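Local coordinates for reticulocyte-binding protein 2a (Plasmodium vivax, PDB 4Z8N), which probably binds the surface of red blood cells, including reticulocytes, through its erythrocyte-binding domain during parasite invasion, at residues L84-E98 / N197-E210. Residues are numbered along the deposited sequence; the frame is centred on the assembly and turned at random.
Sequences LEYPENHNINLSNYE and NNVTISAINFLQEE
Val199 and Tyr97 interlock as mutual knobs where the connection between helices 71-85 and 94-115, with its short helical turn at 87-90, packs on the first three turns of helix 199-237, at one end of the elongated domain. Val199 sits among Pro87, Glu88, Leu94 and Tyr97, its CG1 3.4 Å from Ile92 O. The Tyr97 ring enters the hole formed by Val199, Ser202, Ala203 and Phe206. With CG anti to the backbone N (chi1 -172°), this ring reaches across the start of helix 199-237, putting CE1 3.5 Å from Ser202 CB. Its hydroxyl passes close over Ala203 CA and donates to Leu84 O at 2.7 Å, tilted 15° from the carbonyl plane, a bond that ties the two arms of the connection together. Leu84 CB makes a CH-pi contact over one face of Phe206, 4.0 Å from the ring centroid, while Glu85 CG lies at the ring edge.

Two polar contacts border this packing. Bent at chi2, Glu88 brings OE2 within 2.6 Å of Thr200 OG1, which donates to the anti lone pair of the carboxylate. Glu85 OE2 lies 2.7 Å from Glu210 OE2, so one acid probably carries a proton; Lys280 forms a salt bridge with the same Glu85 oxygen. Both helix starts are capped, Asn93 OD1 accepting from Asn96 N and Asn198 OD1 from Ile201 N. The axes of helix 94-98 and helix 199-210 come within 10.1 Å and run 22° from parallel. Seating Val199 between turn 87-90 and helix 94-115 closes one end of the Rh5 coiled-coil domain's helical bundle.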
loop_
_atom_site.group_PDB
_atom_site.type_symbol
_atom_site.label_atom_id
_atom_site.label_comp_id
_atom_site.label_asym_id
_atom_site.label_seq_id
_atom_site.Cartn_x
_atom_site.Cartn_y
_atom_site.Cartn_z
ATOM N N LEU A 84 -12.761 -9.303 18.756
ATOM C CA LEU A 84 -12.245 -8.152 19.489
ATOM C C LEU A 84 -13.028 -6.871 19.204
ATOM O O LEU A 84 -13.015 -5.939 20.010
ATOM C CB LEU A 84 -10.766 -7.938 19.157
ATOM C CG LEU A 84 -9.805 -9.051 19.575
ATOM C CD1 LEU A 84 -8.424 -8.802 18.995
ATOM C CD2 LEU A 84 -9.736 -9.163 21.093
ATOM N N GLU A 85 -13.703 -6.826 18.059
ATOM C CA GLU A 85 -14.473 -5.644 17.674
ATOM C C GLU A 85 -15.906 -5.719 18.176
ATOM O O GLU A 85 -16.557 -4.694 18.388
ATOM C CB GLU A 85 -14.469 -5.466 16.156
ATOM C CG GLU A 85 -13.148 -4.975 15.594
ATOM C CD GLU A 85 -13.212 -4.726 14.099
ATOM O OE1 GLU A 85 -14.192 -5.165 13.463
ATOM O OE2 GLU A 85 -12.286 -4.081 13.567
ATOM N N TYR A 86 -16.395 -6.939 18.361
ATOM C CA TYR A 86 -17.752 -7.149 18.846
ATOM C C TYR A 86 -17.784 -8.116 20.025
ATOM O O TYR A 86 -18.368 -9.194 19.926
ATOM C CB TYR A 86 -18.641 -7.666 17.711
ATOM C CG TYR A 86 -18.739 -6.715 16.536
ATOM C CD1 TYR A 86 -17.812 -6.758 15.502
ATOM C CD2 TYR A 86 -19.753 -5.769 16.467
ATOM C CE1 TYR A 86 -17.897 -5.888 14.429
ATOM C CE2 TYR A 86 -19.846 -4.896 15.398
ATOM C CZ TYR A 86 -18.916 -4.959 14.384
ATOM O OH TYR A 86 -19.008 -4.091 13.319
ATOM N N PRO A 87 -17.160 -7.728 21.154
ATOM C CA PRO A 87 -17.067 -8.644 22.297
ATOM C C PRO A 87 -18.405 -8.880 22.991
ATOM O O PRO A 87 -18.652 -9.986 23.475
ATOM C CB PRO A 87 -16.090 -7.930 23.238
ATOM C CG PRO A 87 -16.249 -6.485 22.913
ATOM C CD PRO A 87 -16.527 -6.426 21.436
ATOM N N GLU A 88 -19.247 -7.853 23.043
ATOM C CA GLU A 88 -20.533 -7.954 23.721
ATOM C C GLU A 88 -21.444 -8.944 23.003
ATOM O O GLU A 88 -22.102 -9.766 23.637
ATOM C CB GLU A 88 -21.207 -6.582 23.812
ATOM C CG GLU A 88 -20.356 -5.497 24.465
ATOM C CD GLU A 88 -19.594 -4.647 23.456
ATOM O OE1 GLU A 88 -19.395 -5.105 22.311
ATOM O OE2 GLU A 88 -19.202 -3.513 23.807
ATOM N N ASN A 89 -21.472 -8.870 21.677
ATOM C CA ASN A 89 -22.300 -9.779 20.898
ATOM C C ASN A 89 -21.747 -11.201 20.908
ATOM O O ASN A 89 -22.492 -12.161 20.717
ATOM C CB ASN A 89 -22.444 -9.275 19.463
ATOM C CG ASN A 89 -23.373 -8.079 19.359
ATOM O OD1 ASN A 89 -24.587 -8.205 19.517
ATOM N ND2 ASN A 89 -22.805 -6.913 19.092
ATOM N N HIS A 90 -20.444 -11.332 21.132
ATOM C CA HIS A 90 -19.818 -12.645 21.258
ATOM C C HIS A 90 -20.007 -13.199 22.667
ATOM O O HIS A 90 -19.800 -14.392 22.906
ATOM C CB HIS A 90 -18.324 -12.573 20.918
ATOM C CG HIS A 90 -18.029 -12.661 19.452
ATOM N ND1 HIS A 90 -17.920 -11.548 18.647
ATOM C CD2 HIS A 90 -17.815 -13.730 18.649
ATOM C CE1 HIS A 90 -17.649 -11.927 17.410
ATOM N NE2 HIS A 90 -17.582 -13.246 17.383
ATOM N N ASN A 91 -20.400 -12.322 23.588
ATOM C CA ASN A 91 -20.575 -12.667 24.999
ATOM C C ASN A 91 -19.275 -13.192 25.604
ATOM O O ASN A 91 -19.272 -14.143 26.391
ATOM C CB ASN A 91 -21.703 -13.693 25.173
ATOM C CG ASN A 91 -22.160 -13.818 26.613
ATOM O OD1 ASN A 91 -22.262 -12.824 27.332
ATOM N ND2 ASN A 91 -22.428 -15.043 27.045
ATOM N N ILE A 92 -18.169 -12.566 25.227
ATOM C CA ILE A 92 -16.865 -12.947 25.746
ATOM C C ILE A 92 -16.517 -12.047 26.933
ATOM O O ILE A 92 -16.845 -10.859 26.940
ATOM C CB ILE A 92 -15.778 -12.866 24.644
ATOM C CG1 ILE A 92 -14.447 -13.433 25.137
ATOM C CG2 ILE A 92 -15.608 -11.442 24.144
ATOM C CD1 ILE A 92 -13.332 -13.339 24.111
ATOM N N ASN A 93 -15.877 -12.618 27.950
ATOM C CA ASN A 93 -15.539 -11.842 29.140
ATOM C C ASN A 93 -14.189 -11.148 29.000
ATOM O O ASN A 93 -13.490 -11.321 27.999
ATOM C CB ASN A 93 -15.569 -12.724 30.399
ATOM C CG ASN A 93 -14.614 -13.914 30.329
ATOM O OD1 ASN A 93 -13.493 -13.812 29.828
ATOM N ND2 ASN A 93 -15.058 -15.051 30.854
ATOM N N LEU A 94 -13.830 -10.365 30.012
ATOM C CA LEU A 94 -12.619 -9.553 29.972
ATOM C C LEU A 94 -11.353 -10.402 29.856
ATOM O O LEU A 94 -10.480 -10.117 29.037
ATOM C CB LEU A 94 -12.539 -8.665 31.217
ATOM C CG LEU A 94 -11.410 -7.638 31.215
ATOM C CD1 LEU A 94 -11.551 -6.712 30.018
ATOM C CD2 LEU A 94 -11.390 -6.849 32.515
ATOM N N SER A 95 -11.262 -11.445 30.674
ATOM C CA SER A 95 -10.078 -12.301 30.693
ATOM C C SER A 95 -9.845 -12.994 29.354
ATOM O O SER A 95 -8.724 -13.021 28.847
ATOM C CB SER A 95 -10.195 -13.338 31.804
ATOM O OG SER A 95 -10.071 -12.722 33.073
ATOM N N ASN A 96 -10.904 -13.555 28.782
ATOM C CA ASN A 96 -10.797 -14.198 27.481
ATOM C C ASN A 96 -10.569 -13.174 26.373
ATOM O O ASN A 96 -9.977 -13.491 25.342
ATOM C CB ASN A 96 -12.045 -15.032 27.190
ATOM C CG ASN A 96 -12.112 -16.291 28.034
ATOM O OD1 ASN A 96 -11.099 -16.958 28.258
ATOM N ND2 ASN A 96 -13.306 -16.621 28.511
ATOM N N TYR A 97 -11.031 -11.944 26.590
ATOM C CA TYR A 97 -10.770 -10.869 25.638
ATOM C C TYR A 97 -9.279 -10.579 25.568
ATOM O O TYR A 97 -8.720 -10.436 24.481
ATOM C CB TYR A 97 -11.526 -9.587 26.008
ATOM C CG TYR A 97 -11.421 -8.519 24.941
ATOM C CD1 TYR A 97 -10.315 -7.677 24.869
ATOM C CD2 TYR A 97 -12.420 -8.365 23.991
ATOM C CE1 TYR A 97 -10.211 -6.714 23.881
ATOM C CE2 TYR A 97 -12.330 -7.403 23.007
ATOM C CZ TYR A 97 -11.226 -6.580 22.955
ATOM O OH TYR A 97 -11.139 -5.623 21.969
ATOM N N GLU A 98 -8.646 -10.478 26.734
ATOM C CA GLU A 98 -7.220 -10.181 26.813
ATOM C C GLU A 98 -6.397 -11.291 26.166
ATOM O O GLU A 98 -5.382 -11.029 25.523
ATOM C CB GLU A 98 -6.793 -9.978 28.270
ATOM C CG GLU A 98 -7.406 -8.742 28.919
ATOM C CD GLU A 98 -7.133 -8.660 30.410
ATOM O OE1 GLU A 98 -6.596 -9.636 30.977
ATOM O OE2 GLU A 98 -7.459 -7.617 31.017
ATOM N N ASN A 197 -12.581 -1.744 34.465
ATOM C CA ASN A 197 -12.353 -2.236 33.111
ATOM C C ASN A 197 -13.414 -3.236 32.658
ATOM O O ASN A 197 -13.882 -4.054 33.443
ATOM C CB ASN A 197 -10.966 -2.873 33.014
ATOM C CG ASN A 197 -10.538 -3.128 31.581
ATOM O OD1 ASN A 197 -11.120 -2.585 30.639
ATOM N ND2 ASN A 197 -9.516 -3.959 31.409
ATOM N N ASN A 198 -13.796 -3.150 31.387
ATOM C CA ASN A 198 -14.745 -4.088 30.796
ATOM C C ASN A 198 -14.436 -4.288 29.316
ATOM O O ASN A 198 -13.553 -3.626 28.772
ATOM C CB ASN A 198 -16.184 -3.602 30.987
ATOM C CG ASN A 198 -16.396 -2.182 30.493
ATOM O OD1 ASN A 198 -16.461 -1.933 29.288
ATOM N ND2 ASN A 198 -16.516 -1.243 31.424
ATOM N N VAL A 199 -15.163 -5.192 28.665
ATOM C CA VAL A 199 -14.878 -5.529 27.270
ATOM C C VAL A 199 -15.176 -4.371 26.314
ATOM O O VAL A 199 -14.530 -4.241 25.275
ATOM C CB VAL A 199 -15.663 -6.780 26.814
ATOM C CG1 VAL A 199 -15.137 -8.022 27.520
ATOM C CG2 VAL A 199 -17.157 -6.608 27.059
ATOM N N THR A 200 -16.146 -3.531 26.665
ATOM C CA THR A 200 -16.462 -2.359 25.850
ATOM C C THR A 200 -15.289 -1.381 25.850
ATOM O O THR A 200 -14.905 -0.858 24.804
ATOM C CB THR A 200 -17.733 -1.644 26.345
ATOM O OG1 THR A 200 -18.855 -2.524 26.219
ATOM C CG2 THR A 200 -17.993 -0.379 25.529
ATOM N N ILE A 201 -14.720 -1.145 27.028
ATOM C CA ILE A 201 -13.536 -0.302 27.150
ATOM C C ILE A 201 -12.367 -0.908 26.379
ATOM O O ILE A 201 -11.661 -0.210 25.650
ATOM C CB ILE A 201 -13.137 -0.100 28.629
ATOM C CG1 ILE A 201 -14.161 0.792 29.335
ATOM C CG2 ILE A 201 -11.739 0.501 28.740
ATOM C CD1 ILE A 201 -13.861 1.032 30.805
ATOM N N SER A 202 -12.179 -2.215 26.536
ATOM C CA SER A 202 -11.105 -2.921 25.850
ATOM C C SER A 202 -11.267 -2.838 24.335
ATOM O O SER A 202 -10.286 -2.681 23.609
ATOM C CB SER A 202 -11.057 -4.382 26.299
ATOM O OG SER A 202 -10.840 -4.478 27.695
ATOM N N ALA A 203 -12.507 -2.929 23.864
ATOM C CA ALA A 203 -12.793 -2.870 22.431
ATOM C C ALA A 203 -12.492 -1.493 21.828
ATOM O O ALA A 203 -11.980 -1.390 20.715
ATOM C CB ALA A 203 -14.248 -3.255 22.170
ATOM N N ILE A 204 -12.827 -0.443 22.574
ATOM C CA ILE A 204 -12.603 0.944 22.169
ATOM C C ILE A 204 -11.112 1.200 21.975
ATOM O O ILE A 204 -10.651 1.704 20.944
ATOM C CB ILE A 204 -13.167 1.906 23.234
ATOM C CG1 ILE A 204 -14.690 1.886 23.211
ATOM C CG2 ILE A 204 -12.672 3.314 23.043
ATOM C CD1 ILE A 204 -15.316 2.767 24.259
ATOM N N ASN A 205 -10.390 0.865 23.030
ATOM C CA ASN A 205 -8.950 0.713 23.080
ATOM C C ASN A 205 -8.308 -0.063 21.935
ATOM O O ASN A 205 -7.335 0.408 21.371
ATOM C CB ASN A 205 -8.691 0.054 24.414
ATOM C CG ASN A 205 -8.462 1.054 25.511
ATOM O OD1 ASN A 205 -7.313 1.388 25.745
ATOM N ND2 ASN A 205 -9.544 1.791 25.917
ATOM N N PHE A 206 -8.854 -1.222 21.571
ATOM C CA PHE A 206 -8.357 -1.971 20.408
ATOM C C PHE A 206 -8.669 -1.305 19.057
ATOM O O PHE A 206 -7.817 -1.236 18.161
ATOM C CB PHE A 206 -8.939 -3.378 20.424
ATOM C CG PHE A 206 -8.692 -4.155 19.166
ATOM C CD1 PHE A 206 -7.443 -4.689 18.904
ATOM C CD2 PHE A 206 -9.715 -4.370 18.257
ATOM C CE1 PHE A 206 -7.214 -5.413 17.761
ATOM C CE2 PHE A 206 -9.493 -5.094 17.111
ATOM C CZ PHE A 206 -8.241 -5.617 16.861
ATOM N N LEU A 207 -9.909 -0.844 18.915
ATOM C CA LEU A 207 -10.378 -0.208 17.684
ATOM C C LEU A 207 -9.674 1.124 17.400
ATOM O O LEU A 207 -9.252 1.368 16.274
ATOM C CB LEU A 207 -11.889 0.002 17.748
ATOM C CG LEU A 207 -12.562 0.436 16.450
ATOM C CD1 LEU A 207 -12.094 -0.416 15.285
ATOM C CD2 LEU A 207 -14.053 0.334 16.606
ATOM N N GLN A 208 -9.404 1.901 18.447
ATOM C CA GLN A 208 -8.592 3.107 18.358
ATOM C C GLN A 208 -7.191 2.784 17.898
ATOM O O GLN A 208 -6.634 3.487 17.109
ATOM C CB GLN A 208 -8.505 3.876 19.678
ATOM C CG GLN A 208 -9.714 4.699 20.037
ATOM C CD GLN A 208 -9.699 5.257 21.444
ATOM O OE1 GLN A 208 -10.547 6.015 21.800
ATOM N NE2 GLN A 208 -8.750 4.869 22.229
ATOM N N GLU A 209 -6.618 1.716 18.418
ATOM C CA GLU A 209 -5.243 1.391 18.029
ATOM C C GLU A 209 -5.128 0.929 16.576
ATOM O O GLU A 209 -4.195 1.318 15.871
ATOM C CB GLU A 209 -4.651 0.319 18.945
ATOM C CG GLU A 209 -3.136 0.106 18.780
ATOM C CD GLU A 209 -2.516 -0.591 19.981
ATOM O OE1 GLU A 209 -3.234 -0.756 20.988
ATOM O OE2 GLU A 209 -1.326 -0.977 19.921
ATOM N N GLU A 210 -6.059 0.095 16.123
ATOM C CA GLU A 210 -5.979 -0.397 14.753
ATOM C C GLU A 210 -6.366 0.703 13.765
ATOM O O GLU A 210 -5.921 0.693 12.622
ATOM C CB GLU A 210 -6.839 -1.659 14.564
ATOM C CG GLU A 210 -8.340 -1.486 14.707
ATOM C CD GLU A 210 -9.095 -2.786 14.437
ATOM O OE1 GLU A 210 -8.570 -3.651 13.702
ATOM O OE2 GLU A 210 -10.215 -2.950 14.965
#